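Local coordinates for putative sortase (Streptococcus pneumoniae, PDB 2W1K), which probably catalyses the transpeptidation that covalently links pilin subunits during pilus fibre assembly on the pneumococcal surface, as a class C sortase, at residues Met16-Tyr21 / Asn138-Ile142; Val42-Leu46 / Ile110-Arg114. All blocks are in the same frame, centred on the assembly; numbering follows the deposited sequence.

Interaction 1: residues Met16-Tyr21 / Asn138-Ile142; sequences MTTEMY and NGQEI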
ATOM      1  N   MET A  16     -13.359 -12.969   1.894  1.00 51.50           N
ATOM      2  CA  MET A  16     -12.256 -13.403   2.742  1.00 49.54           C
ATOM      3  C   MET A  16     -12.715 -14.161   3.984  1.00 48.75           C
ATOM      4  O   MET A  16     -12.925 -13.567   5.028  1.00 52.02           O
ATOM      5  CB  MET A  16     -11.433 -12.213   3.174  1.00 49.31           C
ATOM      6  CG  MET A  16     -10.372 -12.597   4.132  1.00 48.30           C
ATOM      7  SD  MET A  16      -8.795 -12.039   3.580  1.00 51.45           S
ATOM      8  CE  MET A  16      -8.456 -12.506   1.879  1.00 49.38           C
ATOM      9  N   THR A  17     -12.869 -15.459   3.898  1.00 45.18           N
ATOM     10  CA  THR A  17     -13.038 -16.241   5.101  1.00 42.88           C
ATOM     11  C   THR A  17     -11.817 -16.155   6.068  1.00 41.35           C
ATOM     12  O   THR A  17     -10.712 -15.744   5.666  1.00 38.98           O
ATOM     13  CB  THR A  17     -13.223 -17.678   4.649  1.00 43.52           C
ATOM     14  OG1 THR A  17     -11.955 -18.212   4.260  1.00 42.37           O
ATOM     15  CG2 THR A  17     -14.107 -17.659   3.396  1.00 43.39           C
ATOM     16  N   THR A  18     -12.016 -16.603   7.308  1.00 38.80           N
ATOM     17  CA  THR A  18     -10.954 -16.818   8.250  1.00 37.87           C
ATOM     18  C   THR A  18      -9.787 -17.679   7.715  1.00 36.55           C
ATOM     19  O   THR A  18      -8.631 -17.347   7.888  1.00 37.34           O
ATOM     20  CB  THR A  18     -11.529 -17.375   9.594  1.00 38.44           C
ATOM     21  OG1 THR A  18     -12.088 -16.271  10.329  1.00 40.21           O
ATOM     22  CG2 THR A  18     -10.441 -17.869  10.450  1.00 39.11           C
ATOM     23  N   GLU A  19     -10.107 -18.745   6.987  1.00 36.08           N
ATOM     24  CA  GLU A  19      -9.096 -19.628   6.399  1.00 33.35           C
ATOM     25  C   GLU A  19      -8.308 -18.922   5.323  1.00 31.80           C
ATOM     26  O   GLU A  19      -7.080 -18.971   5.370  1.00 32.80           O
ATOM     27  CB  GLU A  19      -9.788 -20.871   5.867  1.00 35.10           C
ATOM     28  CG  GLU A  19      -8.897 -21.994   5.379  1.00 40.02           C
ATOM     29  CD  GLU A  19      -9.714 -23.122   4.763  1.00 46.62           C
ATOM     30  OE1 GLU A  19     -10.171 -22.987   3.600  1.00 48.37           O
ATOM     31  OE2 GLU A  19      -9.936 -24.152   5.448  1.00 52.40           O
ATOM     32  N   MET A  20      -8.962 -18.226   4.390  1.00 27.82           N
ATOM     33  CA  MET A  20      -8.233 -17.385   3.456  1.00 28.87           C
ATOM     34  C   MET A  20      -7.330 -16.288   4.125  1.00 27.47           C
ATOM     35  O   MET A  20      -6.210 -16.055   3.725  1.00 29.45           O
ATOM     36  CB  MET A  20      -9.185 -16.773   2.447  1.00 27.72           C
ATOM     37  CG  MET A  20      -9.664 -17.800   1.460  1.00 33.89           C
ATOM     38  SD  MET A  20     -11.208 -17.155   0.675  1.00 46.76           S
ATOM     39  CE  MET A  20     -12.022 -18.631  -0.048  1.00 49.23           C
ATOM     40  N   TYR A  21      -7.804 -15.684   5.184  1.00 26.70           N
ATOM     41  CA  TYR A  21      -7.139 -14.614   5.789  1.00 27.14           C
ATOM     42  C   TYR A  21      -5.866 -15.190   6.444  1.00 28.14           C
ATOM     43  O   TYR A  21      -4.758 -14.588   6.381  1.00 30.32           O
ATOM     44  CB  TYR A  21      -8.077 -14.002   6.873  1.00 26.76           C
ATOM     45  CG  TYR A  21      -7.333 -13.183   7.966  1.00 29.68           C
ATOM     46  CD1 TYR A  21      -6.925 -11.863   7.740  1.00 27.59           C
ATOM     47  CD2 TYR A  21      -6.986 -13.765   9.196  1.00 27.37           C
ATOM     48  CE1 TYR A  21      -6.213 -11.150   8.733  1.00 26.63           C
ATOM     49  CE2 TYR A  21      -6.259 -13.076  10.155  1.00 27.80           C
ATOM     50  CZ  TYR A  21      -5.913 -11.762   9.953  1.00 29.06           C
ATOM     51  OH  TYR A  21      -5.246 -11.065  10.982  1.00 28.19           O
ATOM     52  N   ASN A 138      -7.104  -5.482   5.529  1.00 27.55           N
ATOM     53  CA  ASN A 138      -6.512  -6.750   5.036  1.00 28.14           C
ATOM     54  C   ASN A 138      -7.579  -7.794   4.969  1.00 29.72           C
ATOM     55  O   ASN A 138      -7.296  -9.001   4.769  1.00 30.73           O
ATOM     56  CB  ASN A 138      -5.355  -7.305   5.906  1.00 27.92           C
ATOM     57  CG  ASN A 138      -5.717  -7.529   7.391  1.00 27.15           C
ATOM     58  OD1 ASN A 138      -6.824  -7.795   7.778  1.00 29.87           O
ATOM     59  ND2 ASN A 138      -4.738  -7.415   8.200  1.00 27.34           N
ATOM     60  N   GLY A 139      -8.810  -7.353   5.164  1.00 28.03           N
ATOM     61  CA  GLY A 139      -9.931  -8.312   5.165  1.00 27.55           C
ATOM     62  C   GLY A 139     -10.674  -8.430   6.454  1.00 26.73           C
ATOM     63  O   GLY A 139     -11.890  -8.171   6.510  1.00 27.25           O
ATOM     64  N   GLN A 140      -9.949  -8.825   7.496  1.00 27.62           N
ATOM     65  CA  GLN A 140     -10.475  -9.000   8.884  1.00 28.14           C
ATOM     66  C   GLN A 140     -10.081  -7.953   9.864  1.00 26.76           C
ATOM     67  O   GLN A 140     -10.560  -7.994  10.976  1.00 28.04           O
ATOM     68  CB  GLN A 140      -9.930 -10.313   9.489  1.00 28.69           C
ATOM     69  CG  GLN A 140     -10.059 -11.460   8.541  1.00 31.17           C
ATOM     70  CD  GLN A 140     -11.369 -12.193   8.618  1.00 38.39           C
ATOM     71  OE1 GLN A 140     -11.966 -12.592   7.596  1.00 44.67           O
ATOM     72  NE2 GLN A 140     -11.804 -12.454   9.810  1.00 43.39           N
ATOM     73  N   GLU A 141      -9.144  -7.093   9.485  1.00 25.72           N
ATOM     74  CA  GLU A 141      -8.635  -6.034  10.340  1.00 26.86           C
ATOM     75  C   GLU A 141      -8.474  -4.720   9.518  1.00 26.49           C
ATOM     76  O   GLU A 141      -8.110  -4.747   8.320  1.00 25.26           O
ATOM     77  CB  GLU A 141      -7.231  -6.387  10.797  1.00 25.29           C
ATOM     78  CG  GLU A 141      -7.182  -7.755  11.457  1.00 27.51           C
ATOM     79  CD  GLU A 141      -5.774  -8.179  11.815  1.00 28.62           C
ATOM     80  OE1 GLU A 141      -4.998  -8.369  10.837  1.00 26.33           O
ATOM     81  OE2 GLU A 141      -5.388  -8.301  13.036  1.00 25.45           O
ATOM     82  N   ILE A 142      -8.599  -3.577  10.206  1.00 25.21           N
ATOM     83  CA  ILE A 142      -8.284  -2.333   9.603  1.00 25.56           C
ATOM     84  C   ILE A 142      -7.095  -1.806  10.331  1.00 26.94           C
ATOM     85  O   ILE A 142      -7.101  -1.707  11.584  1.00 29.67           O
ATOM     86  CB  ILE A 142      -9.467  -1.331   9.643  1.00 23.93           C
ATOM     87  CG1 ILE A 142     -10.573  -1.698   8.643  1.00 21.70           C
ATOM     88  CG2 ILE A 142      -8.910   0.001   9.090  1.00 27.18           C
ATOM     89  CD1 ILE A 142     -12.069  -1.064   8.956  1.00 22.53           C
TER

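Interaction 2: residues Val42-Leu46 / Ile110-Arg114; sequences VDPFL and IAGHR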
ATOM      1  N   VAL A  42      13.023  -2.121  -7.425  1.00 42.09           N
ATOM      2  CA  VAL A  42      13.025  -1.512  -8.770  1.00 40.34           C
ATOM      3  C   VAL A  42      12.166  -0.245  -8.709  1.00 39.67           C
ATOM      4  O   VAL A  42      11.173  -0.217  -7.975  1.00 38.46           O
ATOM      5  CB  VAL A  42      12.527  -2.546  -9.845  1.00 40.00           C
ATOM      6  CG1 VAL A  42      12.071  -1.907 -11.100  1.00 37.77           C
ATOM      7  CG2 VAL A  42      13.625  -3.576 -10.112  1.00 41.47           C
ATOM      8  N   ASP A  43      12.528   0.810  -9.458  1.00 38.01           N
ATOM      9  CA  ASP A  43      11.596   1.915  -9.592  1.00 36.30           C
ATOM     10  C   ASP A  43      10.262   1.505 -10.177  1.00 35.23           C
ATOM     11  O   ASP A  43      10.231   0.966 -11.251  1.00 35.63           O
ATOM     12  CB  ASP A  43      12.119   3.063 -10.428  1.00 35.84           C
ATOM     13  CG  ASP A  43      11.178   4.270 -10.345  1.00 36.83           C
ATOM     14  OD1 ASP A  43      10.967   4.753  -9.203  1.00 36.62           O
ATOM     15  OD2 ASP A  43      10.656   4.721 -11.369  1.00 35.66           O
ATOM     16  N   PRO A  44       9.154   1.758  -9.449  1.00 35.80           N
ATOM     17  CA  PRO A  44       7.802   1.398  -9.887  1.00 35.25           C
ATOM     18  C   PRO A  44       7.307   2.179 -11.108  1.00 36.20           C
ATOM     19  O   PRO A  44       6.397   1.744 -11.782  1.00 35.77           O
ATOM     20  CB  PRO A  44       6.942   1.714  -8.670  1.00 35.33           C
ATOM     21  CG  PRO A  44       7.726   2.732  -7.941  1.00 36.90           C
ATOM     22  CD  PRO A  44       9.141   2.363  -8.097  1.00 34.47           C
ATOM     23  N   PHE A  45       7.935   3.278 -11.439  1.00 37.57           N
ATOM     24  CA  PHE A  45       7.469   4.106 -12.550  1.00 40.49           C
ATOM     25  C   PHE A  45       8.489   4.039 -13.655  1.00 44.50           C
ATOM     26  O   PHE A  45       8.539   4.919 -14.535  1.00 46.01           O
ATOM     27  CB  PHE A  45       7.143   5.568 -12.101  1.00 38.27           C
ATOM     28  CG  PHE A  45       6.135   5.607 -10.982  1.00 35.57           C
ATOM     29  CD1 PHE A  45       4.796   5.365 -11.261  1.00 33.95           C
ATOM     30  CD2 PHE A  45       6.525   5.717  -9.649  1.00 32.58           C
ATOM     31  CE1 PHE A  45       3.824   5.344 -10.219  1.00 30.68           C
ATOM     32  CE2 PHE A  45       5.572   5.690  -8.587  1.00 32.86           C
ATOM     33  CZ  PHE A  45       4.229   5.490  -8.891  1.00 34.07           C
ATOM     34  N   LEU A  46       9.325   3.008 -13.619  1.00 49.97           N
ATOM     35  CA  LEU A  46       9.794   2.634 -14.888  1.00 54.85           C
ATOM     36  C   LEU A  46       8.841   2.594 -16.023  1.00 57.20           C
ATOM     37  O   LEU A  46       9.012   3.416 -16.964  1.00 57.35           O
ATOM     38  CB  LEU A  46      11.261   2.429 -15.123  1.00 56.11           C
ATOM     39  CG  LEU A  46      11.490   3.861 -15.777  1.00 58.49           C
ATOM     40  CD1 LEU A  46      11.069   5.050 -14.883  1.00 61.81           C
ATOM     41  CD2 LEU A  46      12.872   4.145 -16.462  1.00 58.55           C
ATOM     42  N   ILE A 110       3.902   1.348  -1.208  1.00 28.67           N
ATOM     43  CA  ILE A 110       2.736   1.160  -2.123  1.00 29.94           C
ATOM     44  C   ILE A 110       2.889   2.320  -3.175  1.00 31.04           C
ATOM     45  O   ILE A 110       3.020   3.517  -2.801  1.00 27.88           O
ATOM     46  CB  ILE A 110       1.378   1.353  -1.409  1.00 29.87           C
ATOM     47  CG1 ILE A 110       1.061   0.369  -0.186  1.00 34.74           C
ATOM     48  CG2 ILE A 110       0.158   1.305  -2.383  1.00 26.77           C
ATOM     49  CD1 ILE A 110       1.359  -0.976  -0.403  1.00 34.06           C
ATOM     50  N   ALA A 111       2.808   1.986  -4.462  1.00 29.91           N
ATOM     51  CA  ALA A 111       2.929   3.020  -5.462  1.00 29.78           C
ATOM     52  C   ALA A 111       1.564   3.418  -6.068  1.00 30.30           C
ATOM     53  O   ALA A 111       0.581   2.650  -6.036  1.00 31.12           O
ATOM     54  CB  ALA A 111       3.943   2.581  -6.567  1.00 28.79           C
ATOM     55  N   GLY A 112       1.462   4.647  -6.578  1.00 29.44           N
ATOM     56  CA  GLY A 112       0.320   4.941  -7.414  1.00 28.63           C
ATOM     57  C   GLY A 112       0.580   6.086  -8.340  1.00 30.23           C
ATOM     58  O   GLY A 112       1.413   6.990  -8.015  1.00 30.07           O
ATOM     59  N   HIS A 113      -0.160   6.094  -9.469  1.00 29.40           N
ATOM     60  CA  HIS A 113      -0.032   7.197 -10.458  1.00 30.03           C
ATOM     61  C   HIS A 113      -0.434   8.580 -10.034  1.00 31.25           C
ATOM     62  O   HIS A 113      -1.311   8.767  -9.159  1.00 30.87           O
ATOM     63  CB  HIS A 113      -0.778   6.850 -11.718  1.00 30.53           C
ATOM     64  CG  HIS A 113      -0.054   5.876 -12.565  1.00 27.82           C
ATOM     65  ND1 HIS A 113       1.294   6.031 -12.860  1.00 29.89           N
ATOM     66  CD2 HIS A 113      -0.502   4.821 -13.289  1.00 21.90           C
ATOM     67  CE1 HIS A 113       1.646   5.088 -13.720  1.00 31.72           C
ATOM     68  NE2 HIS A 113       0.564   4.359 -14.017  1.00 27.53           N
ATOM     69  N   ARG A 114       0.240   9.556 -10.642  1.00 32.40           N
ATOM     70  CA  ARG A 114       0.037  10.978 -10.300  1.00 32.47           C
ATOM     71  C   ARG A 114      -1.040  11.623 -11.198  1.00 33.46           C
ATOM     72  O   ARG A 114      -1.853  12.457 -10.739  1.00 35.83           O
ATOM     73  CB  ARG A 114       1.321  11.759 -10.503  1.00 30.92           C
ATOM     74  CG  ARG A 114       1.238  13.135  -9.856  1.00 30.34           C
ATOM     75  CD  ARG A 114       1.142  12.913  -8.359  1.00 29.43           C
ATOM     76  NE  ARG A 114       1.048  14.143  -7.562  1.00 30.80           N
ATOM     77  CZ  ARG A 114       2.064  14.929  -7.145  1.00 35.21           C
ATOM     78  NH1 ARG A 114       3.369  14.745  -7.510  1.00 32.59           N
ATOM     79  NH2 ARG A 114       1.730  15.983  -6.402  1.00 37.59           N
TER

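Interaction 1: residues Met16-Tyr21 / Asn138-Ile142
A mixed polar and aromatic surface contact, centred on Y21 lying against Q140 and bonded to E141, docks the start of helix 18-34 on the tight turn between strands 133-137 and 141-153. CG anti to the backbone N (chi1 159°) carries the Y21 ring across to Q140, its edge to N138 and its hydroxyl to E141. The aliphatic part of Q140 lies over one face, displaced toward the rim: its CG is 3.3 Å from Y21 CD1, and its CB makes a CH-pi contact 4.0 Å from the ring centroid. At the end of the ring, Y21 OH donates to E141 OE1 at 2.7 Å, reaching that oxygen from above the carboxylate plane, which stands nearly square to the ring (86°). The same oxygen accepts N138 ND2 (2.8 Å) on its anti side, so two donors grip it from different directions. N138 OD1 in turn faces the ring edge, 3.5 Å from Y21 CE1, and takes the backbone N of E141 at 3.0 Å as an Asx motif. This network ties the turn internally while presenting it to the tyrosine. Beside it, M16 directs SD at the carbonyl O of N138 (3.6 Å) and passes close to G139, whose backbone angles suit a residue lacking CB. T17 caps the helix that carries Y21, its OG1 accepting M20 N at 3.0 Å. E141 OE2 has further partners in Q196 and a bound MES molecule, probably from the crystallisation liquor. The contact thus sits where the chain passes from helix 5-15 into helix 18-34, against a hairpin turn whose second strand pairs with strand 183-196.

Interaction 2: residues Val42-Leu46 / Ile110-Arg114
With CG beside the backbone N (chi1 -56°), F45 extends its ring from the loop toward A111, G112 and H113, while H113, turned likewise (chi1 -77°), brings its imidazole alongside. The two side chains slide past one another in opposite directions; their rings lie obliquely, centroids 5.7 Å apart and planes at 46°, and H113 ND1 approaches the edge of the phenyl ring, 3.7 Å from F45 CE1. The far end of the phenylalanine abuts the C-terminal end of strand 106-111: F45 CZ is 3.3 Å from G112 O and 3.7 Å from A111 CB. That methyl also receives P44 CB at 3.8 Å, and since P44 CB sits over one face of the F45 ring, near its rim, proline, phenylalanine and alanine form a compact apolar cluster. The loop bends here through a type I turn from D43 to L46, closed by L46 N bonding to D43 O. D43 OD2 accepts a weak bond from F45 N (3.1 Å) and forms a salt bridge with R184, so one carboxylate both braces the turn and ties the loop to the domain. Nearby, F45 also touches I173, C175 and L87, and G112 O is bonded to T174. H113, C175 and R184 probably are the catalytic histidine, cysteine and arginine of the sortase family, C175 closing its TLxTC signature. D43-P44-F45 matches the DP(F/W/Y) lid motif of class C sortases: the aspartate pairs with R184, and F45, two residues on, lies against C175, consistent with a loop that occupies the active-site cleft and probably controls substrate entry.

Overall arrangement
Interaction 1 and interaction 2 lie on opposite sides of the chain's centre, with centres about 27 Å apart and nearest atoms about 11 Å apart, so they do not touch. Both involve the same sheet, which forms the sortase beta-barrel, and helix 18-34 leads from the first contact toward the loop of the second, which is nested along the chain inside the stretch closed by interaction 1. Interaction 2, centred about 11 Å from the chain's centre, lies at the probable catalytic cleft, while interaction 1 is a surface contact centred about 17 Å from it. The MES bound at E141 belongs to interaction 1, away from the centre of the probable lid contact.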